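PDB 5DL5: membrane protein from Acinetobacter baumannii AB307-0294, which forms a beta-barrel channel of the OprD family in the outer membrane and probably lets small solutes, including antibiotics, across that membrane. Local coordinates for residues V134-T139 and F313-L318; S119-R124 and L152-I157; K332-Q337 and Y359-K364. All blocks are in the same frame, centred on the assembly; numbering follows the deposited sequence.

Interaction 1 is the buried one, about 3 Å from the centre of the chain, where two loops meet inside the barrel through hydrogen bonds of mixed backbone and side-chain origin. Interactions 2 and 3 are strand pairings in the barrel wall, on opposite sides of the chain's centre and about 40 Å apart between centres. Interaction 2, on the surface, gathers hydroxyls and amides round one carboxylate at the start of strand 121-125; interaction 3, partly buried, combines regular backbone pairing with a lysine laid over a tryptophan. Strand 121-125 leads into the loop carrying 134-139, and the loop carrying 313-318 leads into strand 332-341, so interaction 1 interleaves with interaction 2 along the chain and closes before interaction 3 opens.

Interaction 1: V134-T139 and F313-L318; sequences VLASNT and FQSIYL
Gln314 sends CG anti to its backbone N (chi1 -158°), and a bend at chi2 turns the carboxamide across Thr139. Ser315 places OG beside its own N (chi1 -63°), aimed at the backbone of Ala136, and Thr139 holds OG1 in the crowded position between N and C. The amide of Gln314 therefore grips Thr139 twice. Its OE1 accepts the backbone N of Thr139 at 2.8 Å, almost straight but from above the carbonyl plane, while its NE2 donates to OG1 of Thr139 at 3.1 Å with the hydroxyl in the amide plane. This double hold fixes the rotation of the carboxamide. The segments belong to the long loops joining strand 121-125 to 150-157 and strand 289-300 to 332-341, folded into the barrel lumen; in other OprD-family channels the corresponding loops narrow the pore. Ala136 is gripped at both polar backbone atoms: its N donates to Ser315 OG (3.0 Å), and its O accepts Gln314 N (3.0 Å). Ser315 OG also bonds to Asp311 O, and an inverse gamma turn centred on Ser315 bends the chain here. Ala136 CB packs against Tyr317 CE1 at 3.8 Å. Asn138 and Phe313 lie side by side, pointing the same way, with OD1 of Asn138 3.4 Å from CD2 of Phe313 and their planes 61° apart; Asn138 ND2 bonds to Ser173, and Glu145 OE1 accepts the backbone N atoms of Asn138 and Phe313.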
loop_
_atom_site.group_PDB
_atom_site.type_symbol
_atom_site.label_atom_id
_atom_site.label_comp_id
_atom_site.label_asym_id
_atom_site.label_seq_id
_atom_site.Cartn_x
_atom_site.Cartn_y
_atom_site.Cartn_z
ATOM N N VAL A 134 -2.413 -7.469 -5.408
ATOM C CA VAL A 134 -1.129 -7.950 -6.024
ATOM C C VAL A 134 -0.326 -6.866 -6.711
ATOM O O VAL A 134 0.883 -7.102 -6.977
ATOM C CB VAL A 134 -1.311 -9.139 -7.040
ATOM C CG1 VAL A 134 -1.795 -10.368 -6.311
ATOM C CG2 VAL A 134 -2.208 -8.722 -8.171
ATOM N N LEU A 135 -0.899 -5.674 -6.891
ATOM C CA LEU A 135 -0.206 -4.574 -7.560
ATOM C C LEU A 135 -0.785 -3.248 -7.139
ATOM O O LEU A 135 -1.673 -2.774 -7.792
ATOM C CB LEU A 135 -0.371 -4.692 -9.094
ATOM C CG LEU A 135 0.548 -3.785 -9.926
ATOM C CD1 LEU A 135 1.947 -4.329 -9.828
ATOM C CD2 LEU A 135 0.161 -3.770 -11.386
ATOM N N ALA A 136 -0.391 -2.766 -5.960
ATOM C CA ALA A 136 -1.080 -1.683 -5.310
ATOM C C ALA A 136 -0.110 -0.440 -5.239
ATOM O O ALA A 136 1.069 -0.546 -4.756
ATOM C CB ALA A 136 -1.524 -2.103 -3.904
ATOM N N SER A 137 -0.644 0.675 -5.683
ATOM C CA SER A 137 0.024 1.962 -5.550
ATOM C C SER A 137 0.217 2.371 -4.132
ATOM O O SER A 137 -0.716 2.385 -3.298
ATOM C CB SER A 137 -0.796 3.038 -6.275
ATOM O OG SER A 137 -0.626 2.849 -7.652
ATOM N N ASN A 138 1.418 2.722 -3.838
ATOM C CA ASN A 138 1.673 3.577 -2.631
ATOM C C ASN A 138 0.714 4.741 -2.485
ATOM O O ASN A 138 0.573 5.564 -3.375
ATOM C CB ASN A 138 3.061 4.262 -2.697
ATOM C CG ASN A 138 3.492 4.864 -1.333
ATOM O OD1 ASN A 138 3.046 4.427 -0.252
ATOM N ND2 ASN A 138 4.343 5.859 -1.380
ATOM N N THR A 139 0.080 4.829 -1.352
ATOM C CA THR A 139 -0.609 6.025 -1.004
ATOM C C THR A 139 -0.255 6.399 0.453
ATOM O O THR A 139 -0.965 7.208 1.009
ATOM C CB THR A 139 -2.167 5.872 -1.115
ATOM O OG1 THR A 139 -2.572 4.920 -0.161
ATOM C CG2 THR A 139 -2.646 5.368 -2.552
ATOM N N PHE A 313 4.444 -0.658 -4.366
ATOM C CA PHE A 313 4.903 -0.369 -3.040
ATOM C C PHE A 313 3.899 -0.682 -1.915
ATOM O O PHE A 313 4.245 -0.724 -0.791
ATOM C CB PHE A 313 5.364 1.105 -3.041
ATOM C CG PHE A 313 6.112 1.521 -1.826
ATOM C CD1 PHE A 313 7.443 1.309 -1.759
ATOM C CD2 PHE A 313 5.470 2.082 -0.770
ATOM C CE1 PHE A 313 8.170 1.681 -0.643
ATOM C CE2 PHE A 313 6.181 2.511 0.341
ATOM C CZ PHE A 313 7.527 2.312 0.387
ATOM N N GLN A 314 2.603 -0.827 -2.176
ATOM C CA GLN A 314 1.641 -1.064 -1.186
ATOM C C GLN A 314 1.057 -2.478 -1.338
ATOM O O GLN A 314 -0.035 -2.753 -0.817
ATOM C CB GLN A 314 0.517 -0.006 -1.308
ATOM C CG GLN A 314 -0.283 0.204 -0.045
ATOM C CD GLN A 314 -0.758 1.653 0.036
ATOM O OE1 GLN A 314 0.009 2.542 0.215
ATOM N NE2 GLN A 314 -2.024 1.875 -0.211
ATOM N N SER A 315 1.749 -3.384 -2.051
ATOM C CA SER A 315 1.206 -4.721 -2.325
ATOM C C SER A 315 1.363 -5.643 -1.068
ATOM O O SER A 315 2.028 -6.659 -1.119
ATOM C CB SER A 315 1.885 -5.346 -3.536
ATOM O OG SER A 315 1.614 -4.557 -4.659
ATOM N N ILE A 316 0.756 -5.255 0.051
ATOM C CA ILE A 316 1.033 -5.851 1.386
ATOM C C ILE A 316 -0.294 -5.842 2.138
ATOM O O ILE A 316 -0.394 -5.158 3.124
ATOM C CB ILE A 316 2.240 -5.164 2.041
ATOM C CG1 ILE A 316 2.615 -5.680 3.419
ATOM C CG2 ILE A 316 2.062 -3.718 2.356
ATOM C CD1 ILE A 316 3.228 -7.013 3.528
ATOM N N TYR A 317 -1.314 -6.540 1.659
ATOM C CA TYR A 317 -2.677 -6.497 2.258
ATOM C C TYR A 317 -2.749 -7.571 3.418
ATOM O O TYR A 317 -3.335 -8.606 3.288
ATOM C CB TYR A 317 -3.724 -6.719 1.187
ATOM C CG TYR A 317 -4.106 -5.432 0.311
ATOM C CD1 TYR A 317 -3.153 -4.619 -0.229
ATOM C CD2 TYR A 317 -5.376 -5.196 -0.047
ATOM C CE1 TYR A 317 -3.462 -3.518 -0.988
ATOM C CE2 TYR A 317 -5.736 -4.121 -0.862
ATOM C CZ TYR A 317 -4.746 -3.270 -1.310
ATOM O OH TYR A 317 -5.053 -2.210 -2.102
ATOM N N LEU A 318 -1.941 -7.375 4.448
ATOM C CA LEU A 318 -1.810 -8.298 5.586
ATOM C C LEU A 318 -1.850 -7.435 6.888
ATOM O O LEU A 318 -1.551 -6.246 6.826
ATOM C CB LEU A 318 -0.452 -8.972 5.504
ATOM C CG LEU A 318 -0.286 -9.920 4.312
ATOM C CD1 LEU A 318 1.145 -10.376 4.193
ATOM C CD2 LEU A 318 -1.135 -11.129 4.416
#

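Interaction 2: S119-R124 and L152-I157; sequences SNTTVR and LTSHEI
The carboxylate of Glu156 reaches across the start of strand 121-125 on a chain bent at chi2 and collects four donors. OE1 takes the hydroxyl of Ser119 (OG 2.7 Å away) on its syn lone pair and has a weak bond from Asn120 ND2. OE2 takes the hydroxyl of Thr121 on its anti lone pair, with OG1 only 2.5 Å away, and a weak bond from the backbone N of Asn120. Thr121 OG1 in turn accepts the hydroxyl of Ser154 at 3.2 Å, making a short relay that would favour the charged carboxylate. In the backbone, Thr122 and Thr153 form an antiparallel hydrogen-bonded pair: each N lies 2.8 Å from the other's O, in the carbonyl plane. Beyond it, Asn120 O accepts His155 N at 2.9 Å. A water bonds Thr153 OG1 and weakly joins Thr122 O. Glu17, near the N terminus, gives its N to Asn120 OD1 and its carboxylate to His155 ND1, while Glu161 meets His155 NE2. On the face bearing Thr121 and Ser154, Leu152 CD1 touches Val123 CG2. The pair is one step in the antiparallel barrel wall, with strand 106-118 bonded to the far edge of 121-125 and strand 160-171 to that of 150-157.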
loop_
_atom_site.group_PDB
_atom_site.type_symbol
_atom_site.label_atom_id
_atom_site.label_comp_id
_atom_site.label_asym_id
_atom_site.label_seq_id
_atom_site.Cartn_x
_atom_site.Cartn_y
_atom_site.Cartn_z
ATOM N N SER A 119 -22.134 -1.276 -21.231
ATOM C CA SER A 119 -22.921 -1.949 -20.232
ATOM C C SER A 119 -22.344 -1.625 -18.810
ATOM O O SER A 119 -22.411 -0.415 -18.370
ATOM C CB SER A 119 -23.044 -3.392 -20.665
ATOM O OG SER A 119 -23.675 -4.215 -19.744
ATOM N N ASN A 120 -21.864 -2.651 -18.081
ATOM C CA ASN A 120 -21.176 -2.480 -16.819
ATOM C C ASN A 120 -19.714 -2.775 -16.861
ATOM O O ASN A 120 -19.103 -3.126 -15.804
ATOM C CB ASN A 120 -21.792 -3.380 -15.772
ATOM C CG ASN A 120 -23.270 -3.131 -15.676
ATOM O OD1 ASN A 120 -23.707 -2.075 -15.272
ATOM N ND2 ASN A 120 -24.029 -4.067 -16.140
ATOM N N THR A 121 -19.091 -2.563 -17.991
ATOM C CA THR A 121 -17.623 -2.785 -18.112
ATOM C C THR A 121 -16.851 -1.583 -18.589
ATOM O O THR A 121 -17.223 -0.979 -19.613
ATOM C CB THR A 121 -17.419 -3.953 -19.132
ATOM O OG1 THR A 121 -18.027 -5.130 -18.613
ATOM C CG2 THR A 121 -15.969 -4.217 -19.416
ATOM N N THR A 122 -15.786 -1.201 -17.884
ATOM C CA THR A 122 -14.969 -0.059 -18.218
ATOM C C THR A 122 -13.570 -0.527 -18.615
ATOM O O THR A 122 -13.040 -1.531 -18.062
ATOM C CB THR A 122 -14.926 0.867 -17.013
ATOM O OG1 THR A 122 -16.269 1.259 -16.732
ATOM C CG2 THR A 122 -14.139 2.159 -17.257
ATOM N N VAL A 123 -12.964 0.153 -19.592
ATOM C CA VAL A 123 -11.557 0.001 -19.932
ATOM C C VAL A 123 -10.894 1.360 -19.795
ATOM O O VAL A 123 -11.371 2.369 -20.292
ATOM C CB VAL A 123 -11.322 -0.577 -21.356
ATOM C CG1 VAL A 123 -9.819 -0.853 -21.614
ATOM C CG2 VAL A 123 -12.105 -1.891 -21.543
ATOM N N ARG A 124 -9.802 1.428 -19.071
ATOM C CA ARG A 124 -9.042 2.659 -18.919
ATOM C C ARG A 124 -7.612 2.440 -19.397
ATOM O O ARG A 124 -6.915 1.522 -18.913
ATOM C CB ARG A 124 -9.088 3.064 -17.501
ATOM C CG ARG A 124 -8.291 4.286 -17.169
ATOM C CD ARG A 124 -8.315 4.588 -15.699
ATOM N NE ARG A 124 -9.615 4.844 -15.093
ATOM C CZ ARG A 124 -10.199 6.052 -15.058
ATOM N NH1 ARG A 124 -9.686 7.115 -15.735
ATOM N NH2 ARG A 124 -11.372 6.206 -14.439
ATOM N N LEU A 152 -9.124 -3.231 -17.426
ATOM C CA LEU A 152 -10.519 -3.482 -17.666
ATOM C C LEU A 152 -11.158 -3.934 -16.358
ATOM O O LEU A 152 -10.595 -4.825 -15.677
ATOM C CB LEU A 152 -10.718 -4.657 -18.669
ATOM C CG LEU A 152 -12.160 -5.121 -19.000
ATOM C CD1 LEU A 152 -12.194 -5.684 -20.358
ATOM C CD2 LEU A 152 -12.689 -6.193 -18.057
ATOM N N THR A 153 -12.361 -3.373 -16.078
ATOM C CA THR A 153 -13.103 -3.582 -14.867
ATOM C C THR A 153 -14.567 -3.887 -15.245
ATOM O O THR A 153 -15.268 -3.056 -15.808
ATOM C CB THR A 153 -13.061 -2.381 -13.934
ATOM O OG1 THR A 153 -11.697 -2.119 -13.655
ATOM C CG2 THR A 153 -13.727 -2.694 -12.599
ATOM N N SER A 154 -14.982 -5.070 -14.871
ATOM C CA SER A 154 -16.287 -5.569 -15.158
ATOM C C SER A 154 -17.177 -5.842 -13.960
ATOM O O SER A 154 -16.842 -6.636 -12.994
ATOM C CB SER A 154 -16.108 -6.812 -16.015
ATOM O OG SER A 154 -17.379 -7.250 -16.271
ATOM N N HIS A 155 -18.318 -5.193 -13.992
ATOM C CA HIS A 155 -19.351 -5.434 -13.046
ATOM C C HIS A 155 -20.582 -5.997 -13.714
ATOM O O HIS A 155 -21.685 -5.649 -13.295
ATOM C CB HIS A 155 -19.718 -4.156 -12.377
ATOM C CG HIS A 155 -18.629 -3.494 -11.624
ATOM N ND1 HIS A 155 -18.458 -2.126 -11.648
ATOM C CD2 HIS A 155 -17.709 -3.976 -10.747
ATOM C CE1 HIS A 155 -17.452 -1.788 -10.852
ATOM N NE2 HIS A 155 -16.999 -2.893 -10.272
ATOM N N GLU A 156 -20.435 -6.881 -14.701
ATOM C CA GLU A 156 -21.604 -7.441 -15.414
ATOM C C GLU A 156 -22.424 -8.370 -14.489
ATOM O O GLU A 156 -23.571 -8.585 -14.770
ATOM C CB GLU A 156 -21.221 -8.212 -16.717
ATOM C CG GLU A 156 -20.411 -7.398 -17.760
ATOM C CD GLU A 156 -21.170 -6.182 -18.339
ATOM O OE1 GLU A 156 -22.431 -6.152 -18.247
ATOM O OE2 GLU A 156 -20.546 -5.243 -18.949
ATOM N N ILE A 157 -21.844 -8.910 -13.403
ATOM C CA ILE A 157 -22.607 -9.745 -12.384
ATOM C C ILE A 157 -22.673 -8.995 -11.092
ATOM O O ILE A 157 -21.637 -8.502 -10.588
ATOM C CB ILE A 157 -21.950 -11.105 -12.212
ATOM C CG1 ILE A 157 -22.067 -11.860 -13.523
ATOM C CG2 ILE A 157 -22.604 -11.907 -11.098
ATOM C CD1 ILE A 157 -20.732 -12.266 -14.041
HETATM O O HOH W 1 -11.049 -0.027 -15.675
#

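Interaction 3: K332-Q337 and Y359-K364; sequences KSAQIQ and YGWDIK
Lys332 lies obliquely across the indole of Trp361, setting CB over one face. This CB stands over the six-membered ring, 3.8 Å from the centroid and 19° off the ring normal, a CH-pi contact offset toward the rim; further along the chain, CD comes to 3.7 Å from NE1 of Trp361. A bend at chi4 (84°) then swings NZ to Asp362, where it meets OD2 nearly along the C-O axis at 3.1 Å in a salt bridge. The lysine thus gives CB and CD to the indole and its charge to the carboxylate, running alongside the aspartate in the same direction. Trp361 takes the crowded first torsion, CG between N and C (chi1 70°), which lays the ring back over the neighbouring strand: Lys332 O sits over its face, 3.4 Å from CE3, and CZ3 reaches CA of Ser333 and CB of Ala334. Beneath the side chains the backbones pair in antiparallel fashion. Lys332 N donates to Trp361 O (3.0 Å) and Trp361 N to Lys332 O (2.9 Å); Ala334 and Tyr359 likewise exchange two bonds, while Ser333 and Gly360 form the non-hydrogen-bonded pair between them. This is a beta hairpin of the OprD-type barrel, and Lys332, Ala334, Tyr359 and Trp361 share one face of its wall. Asp362, with positive phi, and Ile363 both face Ala372 on the next strand in a G1 beta bulge, which positions the aspartate toward the lysine. On the other face, Ser333 OG bonds to Asn320 ND2 of the loop that precedes strand 332-341, and Gln335 bonds to Asn320 and Tyr322 of the same loop. Farther along, Tyr359 OH is held by Gln373 OE1 of strand 371-384.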
loop_
_atom_site.group_PDB
_atom_site.type_symbol
_atom_site.label_atom_id
_atom_site.label_comp_id
_atom_site.label_asym_id
_atom_site.label_seq_id
_atom_site.Cartn_x
_atom_site.Cartn_y
_atom_site.Cartn_z
ATOM N N LYS A 332 7.591 -15.771 11.691
ATOM C CA LYS A 332 6.265 -15.790 12.286
ATOM C C LYS A 332 5.978 -14.508 13.064
ATOM O O LYS A 332 6.893 -13.995 13.640
ATOM C CB LYS A 332 6.155 -16.990 13.257
ATOM C CG LYS A 332 6.393 -18.345 12.617
ATOM C CD LYS A 332 6.335 -19.381 13.744
ATOM C CE LYS A 332 5.889 -20.758 13.350
ATOM N NZ LYS A 332 7.089 -21.420 12.846
ATOM N N SER A 333 4.695 -14.070 13.206
ATOM C CA SER A 333 4.480 -12.924 14.072
ATOM C C SER A 333 3.048 -12.886 14.625
ATOM O O SER A 333 2.115 -13.520 14.085
ATOM C CB SER A 333 4.758 -11.597 13.286
ATOM O OG SER A 333 3.937 -11.500 12.127
ATOM N N ALA A 334 2.897 -12.179 15.739
ATOM C CA ALA A 334 1.640 -12.134 16.469
ATOM C C ALA A 334 1.418 -10.705 16.919
ATOM O O ALA A 334 2.370 -10.035 17.312
ATOM C CB ALA A 334 1.684 -13.051 17.672
ATOM N N GLN A 335 0.171 -10.261 16.807
ATOM C CA GLN A 335 -0.195 -8.948 17.128
ATOM C C GLN A 335 -1.404 -8.906 18.039
ATOM O O GLN A 335 -2.365 -9.631 17.850
ATOM C CB GLN A 335 -0.584 -8.201 15.828
ATOM C CG GLN A 335 -1.326 -6.882 16.034
ATOM C CD GLN A 335 -1.626 -6.005 14.788
ATOM O OE1 GLN A 335 -2.014 -4.863 14.949
ATOM N NE2 GLN A 335 -1.453 -6.553 13.538
ATOM N N ILE A 336 -1.387 -7.918 18.897
ATOM C CA ILE A 336 -2.588 -7.432 19.571
ATOM C C ILE A 336 -2.760 -5.931 19.297
ATOM O O ILE A 336 -1.803 -5.190 19.356
ATOM C CB ILE A 336 -2.529 -7.697 21.082
ATOM C CG1 ILE A 336 -3.771 -7.075 21.771
ATOM C CG2 ILE A 336 -1.309 -7.035 21.689
ATOM C CD1 ILE A 336 -4.020 -7.755 23.056
ATOM N N GLN A 337 -3.999 -5.506 19.049
ATOM C CA GLN A 337 -4.293 -4.136 18.601
ATOM C C GLN A 337 -5.480 -3.671 19.360
ATOM O O GLN A 337 -6.447 -4.429 19.560
ATOM C CB GLN A 337 -4.598 -4.068 17.065
ATOM C CG GLN A 337 -4.921 -2.620 16.551
ATOM C CD GLN A 337 -5.593 -2.680 15.210
ATOM O OE1 GLN A 337 -6.679 -3.108 15.139
ATOM N NE2 GLN A 337 -4.877 -2.418 14.152
ATOM N N TYR A 359 5.049 -8.836 17.533
ATOM C CA TYR A 359 6.307 -9.538 17.905
ATOM C C TYR A 359 6.533 -10.547 16.809
ATOM O O TYR A 359 5.611 -11.392 16.539
ATOM C CB TYR A 359 6.141 -10.199 19.298
ATOM C CG TYR A 359 7.354 -10.923 19.725
ATOM C CD1 TYR A 359 8.550 -10.233 20.098
ATOM C CD2 TYR A 359 7.364 -12.298 19.740
ATOM C CE1 TYR A 359 9.707 -10.936 20.440
ATOM C CE2 TYR A 359 8.480 -13.012 20.061
ATOM C CZ TYR A 359 9.660 -12.368 20.395
ATOM O OH TYR A 359 10.702 -13.198 20.739
ATOM N N GLY A 360 7.756 -10.582 16.295
ATOM C CA GLY A 360 8.128 -11.432 15.165
ATOM C C GLY A 360 9.311 -12.255 15.541
ATOM O O GLY A 360 10.189 -11.755 16.235
ATOM N N TRP A 361 9.395 -13.510 15.032
ATOM C CA TRP A 361 10.501 -14.369 15.392
ATOM C C TRP A 361 10.776 -15.413 14.349
ATOM O O TRP A 361 10.011 -15.501 13.392
ATOM C CB TRP A 361 10.191 -15.040 16.773
ATOM C CG TRP A 361 9.126 -16.057 16.794
ATOM C CD1 TRP A 361 9.307 -17.434 16.655
ATOM C CD2 TRP A 361 7.698 -15.845 16.896
ATOM N NE1 TRP A 361 8.077 -18.057 16.666
ATOM C CE2 TRP A 361 7.087 -17.095 16.810
ATOM C CE3 TRP A 361 6.869 -14.703 17.000
ATOM C CZ2 TRP A 361 5.702 -17.252 16.945
ATOM C CZ3 TRP A 361 5.430 -14.905 17.089
ATOM C CH2 TRP A 361 4.906 -16.138 17.027
ATOM N N ASP A 362 11.759 -16.282 14.566
ATOM C CA ASP A 362 12.058 -17.330 13.550
ATOM C C ASP A 362 12.562 -16.720 12.195
ATOM O O ASP A 362 12.432 -17.325 11.133
ATOM C CB ASP A 362 10.853 -18.235 13.239
ATOM C CG ASP A 362 10.768 -19.522 14.172
ATOM O OD1 ASP A 362 11.622 -19.733 15.055
ATOM O OD2 ASP A 362 9.800 -20.245 13.922
ATOM N N ILE A 363 13.120 -15.544 12.238
ATOM C CA ILE A 363 13.575 -14.900 11.007
ATOM C C ILE A 363 14.950 -15.464 10.687
ATOM O O ILE A 363 15.887 -15.491 11.566
ATOM C CB ILE A 363 13.750 -13.408 11.169
ATOM C CG1 ILE A 363 12.469 -12.745 11.557
ATOM C CG2 ILE A 363 14.355 -12.839 9.849
ATOM C CD1 ILE A 363 12.711 -11.375 12.185
ATOM N N LYS A 364 15.040 -15.995 9.454
ATOM C CA LYS A 364 16.291 -16.500 8.903
ATOM C C LYS A 364 17.073 -15.409 8.215
ATOM O O LYS A 364 16.562 -14.806 7.327
ATOM C CB LYS A 364 16.096 -17.582 7.834
ATOM C CG LYS A 364 15.647 -18.930 8.328
ATOM C CD LYS A 364 15.892 -19.980 7.255
ATOM C CE LYS A 364 15.074 -21.234 7.584
ATOM N NZ LYS A 364 15.335 -22.366 6.602
#